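Local coordinates for TRAP-type transporter, periplasmic component (Cupriavidus necator, PDB 4P8B), which binds (S)-2-acetolactate as the periplasmic solute-binding component of a TRAP-type transporter, to which it probably delivers the ligand for uptake, at residues Thr138-Gly143 / Val248-Trp253. Sequence-based numbering, arbitrary orientation.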
# COMPACT_ATOMS: atom_id res chain seq x y z
N THR A 138 4.23 -17.28 4.53
CA THR A 138 2.83 -17.53 4.23
C THR A 138 2.58 -17.35 2.73
O THR A 138 1.89 -18.15 2.09
CB THR A 138 1.92 -16.59 5.04
OG1 THR A 138 1.99 -16.93 6.43
CG2 THR A 138 0.48 -16.70 4.56
N LEU A 139 3.16 -16.31 2.14
CA LEU A 139 2.99 -16.06 0.72
C LEU A 139 3.60 -17.18 -0.13
O LEU A 139 2.99 -17.64 -1.11
CB LEU A 139 3.61 -14.71 0.34
CG LEU A 139 2.89 -13.48 0.86
CD1 LEU A 139 3.74 -12.25 0.58
CD2 LEU A 139 1.53 -13.36 0.23
N GLU A 140 4.79 -17.62 0.24
CA GLU A 140 5.49 -18.66 -0.51
C GLU A 140 4.64 -19.93 -0.55
O GLU A 140 4.51 -20.58 -1.59
CB GLU A 140 6.87 -18.92 0.11
CG GLU A 140 7.79 -19.71 -0.80
CD GLU A 140 7.46 -21.19 -0.82
OE1 GLU A 140 6.90 -21.68 0.18
OE2 GLU A 140 7.75 -21.85 -1.85
N LYS A 141 4.01 -20.26 0.57
CA LYS A 141 3.21 -21.48 0.64
C LYS A 141 1.99 -21.35 -0.26
O LYS A 141 1.47 -22.35 -0.76
CB LYS A 141 2.76 -21.77 2.07
CG LYS A 141 3.88 -22.23 3.00
CD LYS A 141 3.34 -22.54 4.39
CE LYS A 141 4.42 -23.14 5.30
NZ LYS A 141 5.34 -22.10 5.85
N ALA A 142 1.56 -20.11 -0.47
CA ALA A 142 0.37 -19.83 -1.28
C ALA A 142 0.64 -19.83 -2.78
O ALA A 142 -0.28 -19.61 -3.57
CB ALA A 142 -0.23 -18.50 -0.86
N GLY A 143 1.88 -20.04 -3.19
CA GLY A 143 2.18 -20.15 -4.61
C GLY A 143 2.64 -18.86 -5.25
O GLY A 143 2.65 -18.72 -6.47
N VAL A 248 6.86 -13.08 -7.68
CA VAL A 248 6.87 -13.80 -8.95
C VAL A 248 5.97 -15.01 -8.77
O VAL A 248 6.00 -15.67 -7.74
CB VAL A 248 8.29 -14.25 -9.32
CG1 VAL A 248 8.29 -15.02 -10.66
CG2 VAL A 248 9.21 -13.08 -9.42
N ASN A 249 5.18 -15.33 -9.79
CA ASN A 249 4.43 -16.58 -9.81
C ASN A 249 5.37 -17.80 -9.63
O ASN A 249 6.46 -17.79 -10.15
CB ASN A 249 3.64 -16.68 -11.12
CG ASN A 249 3.13 -18.09 -11.40
OD1 ASN A 249 3.86 -18.95 -11.92
ND2 ASN A 249 1.89 -18.35 -11.04
N LYS A 250 4.94 -18.77 -8.83
CA LYS A 250 5.77 -19.93 -8.44
C LYS A 250 6.27 -20.72 -9.64
O LYS A 250 7.45 -21.08 -9.70
CB LYS A 250 4.96 -20.83 -7.49
CG LYS A 250 5.67 -22.11 -7.00
CD LYS A 250 4.74 -22.85 -6.04
CE LYS A 250 5.32 -24.17 -5.57
NZ LYS A 250 6.48 -23.98 -4.66
N GLN A 251 5.40 -20.96 -10.61
CA GLN A 251 5.81 -21.77 -11.76
C GLN A 251 6.76 -20.99 -12.69
O GLN A 251 7.66 -21.56 -13.29
CB GLN A 251 4.60 -22.32 -12.50
CG GLN A 251 3.87 -23.42 -11.73
CD GLN A 251 2.89 -22.88 -10.71
OE1 GLN A 251 2.32 -21.81 -10.88
NE2 GLN A 251 2.67 -23.64 -9.63
N ILE A 252 6.56 -19.67 -12.78
CA ILE A 252 7.48 -18.83 -13.53
C ILE A 252 8.82 -18.87 -12.83
O ILE A 252 9.87 -19.05 -13.45
CB ILE A 252 6.96 -17.37 -13.59
CG1 ILE A 252 5.68 -17.30 -14.42
CG2 ILE A 252 8.02 -16.45 -14.16
CD1 ILE A 252 5.88 -17.57 -15.90
N TRP A 253 8.79 -18.70 -11.51
CA TRP A 253 9.99 -18.75 -10.69
C TRP A 253 10.78 -20.05 -10.96
O TRP A 253 11.95 -19.98 -11.30
CB TRP A 253 9.60 -18.62 -9.21
CG TRP A 253 10.74 -18.57 -8.23
CD1 TRP A 253 11.06 -19.54 -7.33
CD2 TRP A 253 11.70 -17.51 -8.06
NE1 TRP A 253 12.15 -19.15 -6.59
CE2 TRP A 253 12.58 -17.92 -7.02
CE3 TRP A 253 11.92 -16.28 -8.67
CZ2 TRP A 253 13.64 -17.13 -6.58
CZ3 TRP A 253 12.99 -15.50 -8.24
CH2 TRP A 253 13.82 -15.92 -7.20
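Gly143 and Lys250 touch where the end of one helix meets the start of another: the Schellman motif closing helix 130-141 and Asn249, the N-cap of helix 250-255. Each helix end adjoins a strand, 144-154 or 241-249, antiparallel neighbours in the five-stranded sheet of this periplasmic binding protein, away from the acetolactate pocket.

One backbone hydrogen bond joins the two helix ends, from Lys250 N to Gly143 O at 3.3 Å; the donor stands well above the carbonyl plane. Lacking a CB, Gly143 adopts its positive phi of 95° without strain against the preceding carbonyl. Asn249 suits the N-cap: its short side chain places OD1 2.9 Å from Ile252 N, in the carbonyl plane; OD1 also accepts a weak bond from Gln251 N, while ND2 donates to Ile86 O.

The aliphatic part of Lys250 supplies the van der Waals contact. With CG anti to the backbone N (chi1 179°), its extended chain passes Gly143, CB 3.3 Å from Gly143 O and CD 4.0 Å from Gly143 CA.

The charged ends meet more loosely. A bend at chi2 (-77°) turns the carboxylate of Glu140, a long, flexible acid, toward Lys250; NZ, also salt-bridged to Glu254, makes a long salt bridge of 3.7 Å to Glu140 OE2.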